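Esterase (Uncultured bacterium, PDB 5EGN) hydrolyses carboxylic esters and degrades N-acyl-homoserine lactones, the signals of bacterial quorum sensing, as an enzyme of the alpha/beta hydrolase fold. Local coordinates at residues F24-F28 and S93-A99; T120-M126 and V190-K196; A149-S154 and D239-F243. The protein carries 2 engineered substitutions. All coordinates share one frame; numbering follows the deposited sequence.

Contact 1 of 3, residues F24-F28 and S93-A99; sequences FLHPF and SIGGMIA
L25, the last residue of strand 21-25, presses its side chain onto the first turns of helix 94-105. With CG anti to the carbonyl carbon (chi1 -54°), one methyl drops toward the helix: L25 CD1 meets I98 CG2 at 3.9 Å and A99 CB at 4.3 Å. The backbones are close here, L25 CA to G95 CA 4.6 Å. Farther along, I94 supplies two branches. Its CG2 packs against the H26-F28 backbone, 3.4 Å from F28 N, while its CD1 obliquely meets the F28 ring at CD1 (3.8 Å). P27 CB and S93 CB complete the apolar seam at 3.9 Å.

No hydrogen bond joins the two segments. H26 O accepts from H53 NE2, and L25 pairs through its backbone with V90 and N92 of the neighbouring strand.

S93 has positive phi (53°) between strand 87-92 and the helix, consistent with the nucleophile elbow of alpha/beta hydrolases. H26-F28 then probably form the loop that in this family usually helps build the oxyanion hole. The chemistry implies that this loop and the elbow are set against each other by apolar contact, while their polar groups are bonded within each segment or to other neighbours such as H53.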
loop_
_atom_site.group_PDB
_atom_site.type_symbol
_atom_site.label_atom_id
_atom_site.label_comp_id
_atom_site.label_asym_id
_atom_site.label_seq_id
_atom_site.Cartn_x
_atom_site.Cartn_y
_atom_site.Cartn_z
ATOM N N PHE A 24 11.668 -6.027 -2.744
ATOM C CA PHE A 24 11.377 -4.608 -2.896
ATOM C C PHE A 24 11.830 -3.801 -1.677
ATOM O O PHE A 24 11.428 -4.065 -0.517
ATOM C CB PHE A 24 9.883 -4.384 -3.151
ATOM C CG PHE A 24 9.378 -5.012 -4.422
ATOM C CD1 PHE A 24 8.803 -6.272 -4.404
ATOM C CD2 PHE A 24 9.473 -4.341 -5.634
ATOM C CE1 PHE A 24 8.332 -6.852 -5.568
ATOM C CE2 PHE A 24 9.001 -4.916 -6.799
ATOM C CZ PHE A 24 8.432 -6.173 -6.765
ATOM N N LEU A 25 12.680 -2.821 -1.981
ATOM C CA LEU A 25 13.304 -1.936 -1.013
ATOM C C LEU A 25 12.832 -0.509 -1.247
ATOM O O LEU A 25 13.219 0.123 -2.231
ATOM C CB LEU A 25 14.825 -2.014 -1.132
ATOM C CG LEU A 25 15.412 -3.419 -1.044
ATOM C CD1 LEU A 25 16.921 -3.414 -1.242
ATOM C CD2 LEU A 25 15.042 -4.009 0.299
ATOM N N HIS A 26 12.005 -0.005 -0.337
ATOM C CA HIS A 26 11.361 1.298 -0.495
ATOM C C HIS A 26 12.340 2.469 -0.372
ATOM O O HIS A 26 13.405 2.325 0.224
ATOM C CB HIS A 26 10.244 1.447 0.541
ATOM C CG HIS A 26 10.740 1.619 1.942
ATOM N ND1 HIS A 26 11.160 2.834 2.441
ATOM C CD2 HIS A 26 10.889 0.728 2.950
ATOM C CE1 HIS A 26 11.545 2.684 3.695
ATOM N NE2 HIS A 26 11.390 1.416 4.029
ATOM N N PRO A 27 11.975 3.640 -0.931
ATOM C CA PRO A 27 12.813 4.837 -0.796
ATOM C C PRO A 27 12.811 5.417 0.617
ATOM O O PRO A 27 12.044 4.978 1.473
ATOM C CB PRO A 27 12.178 5.823 -1.782
ATOM C CG PRO A 27 10.766 5.391 -1.875
ATOM C CD PRO A 27 10.812 3.890 -1.800
ATOM N N PHE A 28 13.669 6.406 0.838
ATOM C CA PHE A 28 13.845 7.026 2.146
ATOM C C PHE A 28 12.574 7.738 2.612
ATOM O O PHE A 28 11.852 8.322 1.803
ATOM C CB PHE A 28 15.027 8.002 2.095
ATOM C CG PHE A 28 15.561 8.390 3.444
ATOM C CD1 PHE A 28 15.886 7.426 4.384
ATOM C CD2 PHE A 28 15.766 9.722 3.759
ATOM C CE1 PHE A 28 16.387 7.790 5.622
ATOM C CE2 PHE A 28 16.267 10.091 4.992
ATOM C CZ PHE A 28 16.578 9.123 5.925
ATOM N N SER A 93 15.806 4.799 -4.611
ATOM C CA SER A 93 16.644 5.750 -3.878
ATOM C C SER A 93 17.607 5.036 -2.940
ATOM O O SER A 93 18.574 4.412 -3.378
ATOM C CB SER A 93 15.782 6.736 -3.082
ATOM O OG SER A 93 16.572 7.518 -2.205
ATOM N N ILE A 94 17.325 5.129 -1.645
ATOM C CA ILE A 94 18.157 4.501 -0.632
ATOM C C ILE A 94 18.070 2.982 -0.745
ATOM O O ILE A 94 18.990 2.271 -0.349
ATOM C CB ILE A 94 17.758 4.953 0.791
ATOM C CG1 ILE A 94 18.834 4.555 1.804
ATOM C CG2 ILE A 94 16.402 4.388 1.185
ATOM C CD1 ILE A 94 18.524 4.981 3.217
ATOM N N GLY A 95 16.969 2.489 -1.303
ATOM C CA GLY A 95 16.810 1.066 -1.539
ATOM C C GLY A 95 17.826 0.582 -2.554
ATOM O O GLY A 95 18.344 -0.531 -2.451
ATOM N N GLY A 96 18.108 1.428 -3.540
ATOM C CA GLY A 96 19.131 1.138 -4.528
ATOM C C GLY A 96 20.499 1.074 -3.880
ATOM O O GLY A 96 21.316 0.209 -4.211
ATOM N N MET A 97 20.745 1.993 -2.949
ATOM C CA MET A 97 21.971 1.986 -2.160
ATOM C C MET A 97 22.122 0.668 -1.415
ATOM O O MET A 97 23.185 0.045 -1.436
ATOM C CB MET A 97 21.981 3.143 -1.160
ATOM C CG MET A 97 21.821 4.515 -1.772
ATOM S SD MET A 97 21.977 5.816 -0.535
ATOM C CE MET A 97 21.631 7.259 -1.532
ATOM N N ILE A 98 21.044 0.254 -0.757
ATOM C CA ILE A 98 21.018 -0.984 0.013
ATOM C C ILE A 98 21.306 -2.189 -0.877
ATOM O O ILE A 98 22.076 -3.077 -0.505
ATOM C CB ILE A 98 19.659 -1.171 0.718
ATOM C CG1 ILE A 98 19.434 -0.055 1.740
ATOM C CG2 ILE A 98 19.591 -2.524 1.404
ATOM C CD1 ILE A 98 18.032 -0.012 2.303
ATOM N N ALA A 99 20.695 -2.206 -2.058
ATOM C CA ALA A 99 20.911 -3.286 -3.015
ATOM C C ALA A 99 22.365 -3.346 -3.488
ATOM O O ALA A 99 22.944 -4.427 -3.602
ATOM C CB ALA A 99 19.975 -3.128 -4.206
#

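Contact 2 of 3, residues T120-M126 and V190-K196; sequences TGLGEGM and VFAWNIK
T120 grips the backbone of 193-195 through its hydroxyl: OG1 accepts from I195 N at 2.8 Å, with a nearly straight N-H (162°), and makes a weak bond back to W193 O. Anti placement of OG1 relative to the backbone N (chi1 -171°) turns it to this backbone and leaves CG2 beside K196 CG at 3.7 Å. W193 O also receives G121 N at 3.0 Å, in the carbonyl plane. Two residues on, G123 N donates to F191 O at 2.8 Å, on a lone pair of that carbonyl. Between these two bonds sits a water that accepts from L122 N at 2.8 Å and donates to V190 O and W193 O.

At one end E124 and K196 approach from opposite directions to form a salt bridge; its modelled length is too short to be trusted. At the other, M126 makes a Met-aromatic contact with F191, SD lying 3.5 Å from CE1 obliquely to the ring, and the terminal methyl in the ring plane at the edge.

The second shell fixes these groups. N194 OD1 takes K196 N at 3.1 Å in an Asx turn, which ties the N194 side chain to the backbone of K196. I195 CG2 lies on one face of the W193 indole, whose NE1 is bonded to Q101, while F191 rests on F180 and T184 of helix 177-185.

The two segments flank the largely helical insertion between strands 110-116 and 206-211, consistent with the cap found in many alpha/beta hydrolases. Backbone bonds and a shared water thus tie the chain where it leaves the core to where it returns, with W193 O as the junction; an ion pair of uncertain length lies at the more exposed edge.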
loop_
_atom_site.group_PDB
_atom_site.type_symbol
_atom_site.label_atom_id
_atom_site.label_comp_id
_atom_site.label_asym_id
_atom_site.label_seq_id
_atom_site.Cartn_x
_atom_site.Cartn_y
_atom_site.Cartn_z
ATOM N N THR A 120 25.154 7.504 -5.720
ATOM C CA THR A 120 26.119 7.362 -4.636
ATOM C C THR A 120 26.866 8.676 -4.431
ATOM O O THR A 120 26.998 9.472 -5.360
ATOM C CB THR A 120 27.118 6.217 -4.905
ATOM O OG1 THR A 120 27.905 5.979 -3.732
ATOM C CG2 THR A 120 28.034 6.558 -6.066
ATOM N N GLY A 121 27.347 8.899 -3.211
ATOM C CA GLY A 121 27.928 10.179 -2.850
ATOM C C GLY A 121 26.891 11.269 -3.038
ATOM O O GLY A 121 27.180 12.335 -3.580
ATOM N N LEU A 122 25.672 10.983 -2.591
ATOM C CA LEU A 122 24.529 11.854 -2.835
ATOM C C LEU A 122 24.694 13.209 -2.161
ATOM O O LEU A 122 24.351 14.242 -2.734
ATOM C CB LEU A 122 23.243 11.186 -2.346
ATOM C CG LEU A 122 21.951 11.568 -3.070
ATOM C CD1 LEU A 122 21.921 10.938 -4.455
ATOM C CD2 LEU A 122 20.736 11.155 -2.258
ATOM N N GLY A 123 25.225 13.193 -0.944
ATOM C CA GLY A 123 25.368 14.398 -0.148
ATOM C C GLY A 123 26.204 15.487 -0.790
ATOM O O GLY A 123 25.864 16.667 -0.695
ATOM N N GLU A 124 27.297 15.106 -1.445
ATOM C CA GLU A 124 28.193 16.093 -2.042
ATOM C C GLU A 124 27.646 16.606 -3.373
ATOM O O GLU A 124 28.054 17.661 -3.857
ATOM C CB GLU A 124 29.597 15.507 -2.234
ATOM C CG GLU A 124 29.661 14.291 -3.143
ATOM C CD GLU A 124 31.056 13.694 -3.223
ATOM O OE1 GLU A 124 31.950 14.150 -2.480
ATOM O OE2 GLU A 124 31.256 12.764 -4.032
ATOM N N GLY A 125 26.708 15.860 -3.950
ATOM C CA GLY A 125 26.104 16.224 -5.219
ATOM C C GLY A 125 24.948 17.197 -5.082
ATOM O O GLY A 125 24.529 17.816 -6.060
ATOM N N MET A 126 24.425 17.329 -3.868
ATOM C CA MET A 126 23.349 18.272 -3.602
ATOM C C MET A 126 23.912 19.672 -3.393
ATOM O O MET A 126 25.051 19.818 -2.947
ATOM C CB MET A 126 22.547 17.831 -2.377
ATOM C CG MET A 126 21.979 16.431 -2.490
ATOM S SD MET A 126 21.024 15.943 -1.046
ATOM C CE MET A 126 19.465 15.519 -1.812
ATOM N N VAL A 190 22.471 7.710 4.358
ATOM C CA VAL A 190 21.896 7.920 3.030
ATOM C C VAL A 190 22.618 9.018 2.241
ATOM O O VAL A 190 22.728 8.940 1.017
ATOM C CB VAL A 190 20.385 8.261 3.126
ATOM C CG1 VAL A 190 20.160 9.537 3.929
ATOM C CG2 VAL A 190 19.765 8.374 1.740
ATOM N N PHE A 191 23.135 10.023 2.941
ATOM C CA PHE A 191 23.782 11.149 2.280
ATOM C C PHE A 191 25.286 10.950 2.109
ATOM O O PHE A 191 25.875 11.435 1.143
ATOM C CB PHE A 191 23.526 12.443 3.058
ATOM C CG PHE A 191 22.114 12.945 2.959
ATOM C CD1 PHE A 191 21.618 13.424 1.758
ATOM C CD2 PHE A 191 21.288 12.956 4.070
ATOM C CE1 PHE A 191 20.321 13.892 1.665
ATOM C CE2 PHE A 191 19.990 13.424 3.981
ATOM C CZ PHE A 191 19.508 13.892 2.779
ATOM N N ALA A 192 25.904 10.237 3.044
ATOM C CA ALA A 192 27.359 10.140 3.084
ATOM C C ALA A 192 27.894 8.880 2.408
ATOM O O ALA A 192 29.068 8.823 2.038
ATOM C CB ALA A 192 27.842 10.204 4.523
ATOM N N TRP A 193 27.036 7.876 2.257
ATOM C CA TRP A 193 27.413 6.612 1.629
ATOM C C TRP A 193 27.962 6.830 0.223
ATOM O O TRP A 193 27.293 7.410 -0.629
ATOM C CB TRP A 193 26.213 5.668 1.587
ATOM C CG TRP A 193 26.487 4.329 0.984
ATOM C CD1 TRP A 193 27.127 3.278 1.575
ATOM C CD2 TRP A 193 26.101 3.881 -0.320
ATOM N NE1 TRP A 193 27.173 2.209 0.714
ATOM C CE2 TRP A 193 26.550 2.554 -0.455
ATOM C CE3 TRP A 193 25.424 4.477 -1.388
ATOM C CZ2 TRP A 193 26.344 1.812 -1.616
ATOM C CZ3 TRP A 193 25.222 3.741 -2.539
ATOM C CH2 TRP A 193 25.678 2.423 -2.644
ATOM N N ASN A 194 29.182 6.361 -0.012
ATOM C CA ASN A 194 29.870 6.620 -1.271
ATOM C C ASN A 194 30.720 5.433 -1.718
ATOM O O ASN A 194 31.693 5.072 -1.057
ATOM C CB ASN A 194 30.737 7.875 -1.134
ATOM C CG ASN A 194 31.228 8.401 -2.468
ATOM O OD1 ASN A 194 31.498 7.638 -3.393
ATOM N ND2 ASN A 194 31.349 9.719 -2.570
ATOM N N ILE A 195 30.350 4.834 -2.845
ATOM C CA ILE A 195 31.088 3.696 -3.385
ATOM C C ILE A 195 31.464 3.908 -4.849
ATOM O O ILE A 195 31.477 2.962 -5.639
ATOM C CB ILE A 195 30.285 2.382 -3.264
ATOM C CG1 ILE A 195 28.955 2.485 -4.015
ATOM C CG2 ILE A 195 30.044 2.037 -1.804
ATOM C CD1 ILE A 195 28.391 1.143 -4.433
ATOM N N LYS A 196 31.775 5.152 -5.203
ATOM C CA LYS A 196 32.160 5.501 -6.571
ATOM C C LYS A 196 33.297 4.631 -7.101
ATOM O O LYS A 196 33.284 4.219 -8.260
ATOM C CB LYS A 196 32.570 6.974 -6.654
ATOM C CG LYS A 196 31.426 7.967 -6.508
ATOM C CD LYS A 196 31.947 9.398 -6.492
ATOM C CE LYS A 196 30.812 10.414 -6.515
ATOM N NZ LYS A 196 30.443 10.906 -5.160
HETATM O O HOH W 1 25.216 8.677 -1.088
#

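Contact 3 of 3, residues A149-S154 and D239-F243; sequences AVSARS and DVGHF
S151 reaches D239 with OG held between its own backbone N and carbonyl carbon (chi1 70°). From there OG donates to D239 O at 2.8 Å, arriving from above the carbonyl plane, and accepts from S154 N at 3.1 Å, capping helix 152-157. E247 OE2 bonds S154 OG and S151 OG, probably sharing the latter's proton with D239 O.

R153 runs extended from CG to NE and crosses D239 obliquely, its CD 3.6 Å from D239 CG. The ion pair beyond is long, NH1 to OD2 3.8 Å, with the oxygen well out of the guanidinium plane, so only charge attraction acts.

The 239-243 loop, following strand 233-237, is where alpha/beta hydrolases place the histidine of the catalytic triad. H242 is probably that residue: its ring turns away from 149-154, and ND1 is bonded to D214 OD2. Its backbone N donates to A149 O, though the modelled distance is doubtful.

F243, by contrast, swings its ring back with CG anti to the carbonyl carbon (chi1 -45°). V150 CG1 approaches the ring edge near its plane, 4.0 Å from CD2, and A149 CB stands obliquely 3.7 Å from CE2. M165 of helix 159-168 touches F243, and I161 touches V150.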
loop_
_atom_site.group_PDB
_atom_site.type_symbol
_atom_site.label_atom_id
_atom_site.label_comp_id
_atom_site.label_asym_id
_atom_site.label_seq_id
_atom_site.Cartn_x
_atom_site.Cartn_y
_atom_site.Cartn_z
ATOM N N ALA A 149 10.662 15.772 -7.049
ATOM C CA ALA A 149 10.675 14.313 -7.078
ATOM C C ALA A 149 9.617 13.741 -8.015
ATOM O O ALA A 149 9.643 12.552 -8.337
ATOM C CB ALA A 149 10.477 13.761 -5.676
ATOM N N VAL A 150 8.683 14.580 -8.445
ATOM C CA VAL A 150 7.642 14.136 -9.361
ATOM C C VAL A 150 7.616 15.002 -10.614
ATOM O O VAL A 150 7.934 16.190 -10.567
ATOM C CB VAL A 150 6.253 14.152 -8.692
ATOM C CG1 VAL A 150 6.131 13.010 -7.693
ATOM C CG2 VAL A 150 6.000 15.490 -8.015
ATOM N N SER A 151 7.243 14.400 -11.738
ATOM C CA SER A 151 7.188 15.122 -13.001
ATOM C C SER A 151 5.999 16.073 -13.027
ATOM O O SER A 151 5.092 15.968 -12.200
ATOM C CB SER A 151 7.109 14.149 -14.178
ATOM O OG SER A 151 5.850 13.502 -14.226
ATOM N N ALA A 152 6.013 17.003 -13.975
ATOM C CA ALA A 152 4.916 17.946 -14.143
ATOM C C ALA A 152 3.636 17.207 -14.513
ATOM O O ALA A 152 2.552 17.528 -14.020
ATOM C CB ALA A 152 5.262 18.983 -15.202
ATOM N N ARG A 153 3.777 16.207 -15.378
ATOM C CA ARG A 153 2.658 15.375 -15.801
ATOM C C ARG A 153 2.052 14.638 -14.611
ATOM O O ARG A 153 0.834 14.482 -14.517
ATOM C CB ARG A 153 3.118 14.385 -16.870
ATOM C CG ARG A 153 2.016 13.561 -17.508
ATOM C CD ARG A 153 2.603 12.702 -18.612
ATOM N NE ARG A 153 1.642 11.755 -19.167
ATOM C CZ ARG A 153 1.367 11.651 -20.463
ATOM N NH1 ARG A 153 1.980 12.438 -21.338
ATOM N NH2 ARG A 153 0.480 10.760 -20.887
ATOM N N SER A 154 2.913 14.191 -13.703
ATOM C CA SER A 154 2.465 13.525 -12.486
ATOM C C SER A 154 1.783 14.511 -11.544
ATOM O O SER A 154 0.803 14.170 -10.887
ATOM C CB SER A 154 3.636 12.843 -11.779
ATOM O OG SER A 154 4.143 11.771 -12.555
ATOM N N ASP A 239 8.776 11.849 -18.729
ATOM C CA ASP A 239 7.609 12.289 -17.942
ATOM C C ASP A 239 7.522 11.621 -16.563
ATOM O O ASP A 239 6.427 11.434 -16.027
ATOM C CB ASP A 239 6.300 12.019 -18.709
ATOM C CG ASP A 239 6.022 13.038 -19.798
ATOM O OD1 ASP A 239 6.024 14.248 -19.487
ATOM O OD2 ASP A 239 5.777 12.625 -20.951
ATOM N N VAL A 240 8.664 11.277 -15.974
ATOM C CA VAL A 240 8.686 10.628 -14.652
ATOM C C VAL A 240 9.733 11.270 -13.746
ATOM O O VAL A 240 10.758 11.754 -14.242
ATOM C CB VAL A 240 8.969 9.118 -14.782
ATOM C CG1 VAL A 240 9.028 8.445 -13.419
ATOM C CG2 VAL A 240 7.896 8.478 -15.635
ATOM N N GLY A 241 9.465 11.316 -12.439
ATOM C CA GLY A 241 10.432 11.825 -11.483
ATOM C C GLY A 241 11.086 10.714 -10.674
ATOM O O GLY A 241 11.766 9.852 -11.229
ATOM N N HIS A 242 10.869 10.726 -9.360
ATOM C CA HIS A 242 11.556 9.814 -8.446
ATOM C C HIS A 242 10.819 8.493 -8.257
ATOM O O HIS A 242 11.411 7.502 -7.834
ATOM C CB HIS A 242 11.747 10.490 -7.082
ATOM C CG HIS A 242 12.908 9.964 -6.297
ATOM N ND1 HIS A 242 14.203 9.993 -6.775
ATOM C CD2 HIS A 242 12.978 9.416 -5.062
ATOM C CE1 HIS A 242 15.015 9.477 -5.871
ATOM N NE2 HIS A 242 14.296 9.119 -4.821
ATOM N N PHE A 243 9.531 8.476 -8.576
ATOM C CA PHE A 243 8.702 7.321 -8.253
ATOM C C PHE A 243 8.022 6.711 -9.475
ATOM O O PHE A 243 6.806 6.801 -9.626
ATOM C CB PHE A 243 7.653 7.714 -7.213
ATOM C CG PHE A 243 8.206 8.528 -6.078
ATOM C CD1 PHE A 243 8.862 7.916 -5.023
ATOM C CD2 PHE A 243 8.073 9.907 -6.069
ATOM C CE1 PHE A 243 9.373 8.665 -3.979
ATOM C CE2 PHE A 243 8.580 10.660 -5.029
ATOM C CZ PHE A 243 9.233 10.039 -3.983
#

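Overall arrangement
The probable active site lies where contacts 1 and 3 meet: S93 OG, the presumed nucleophile, is 3.8 Å from NE2 of H242, the presumed triad histidine, near but beyond bonding distance as modelled, and P27 CG touches F243 CE1 at 4.1 Å. Contact 2 meets helix 94-105, with M97 CG 3.6 Å from W193 CZ3 and I94 CD1 3.8 Å from V190 CB. Contacts 2 and 3 do not touch; their nearest atoms are about 7 Å apart and their centres about 22 Å. Along the chain they alternate, because 149-154 belongs to the insertion whose ends contact 2 joins. Contact 1, near the centre of the chain, touches both and so links them.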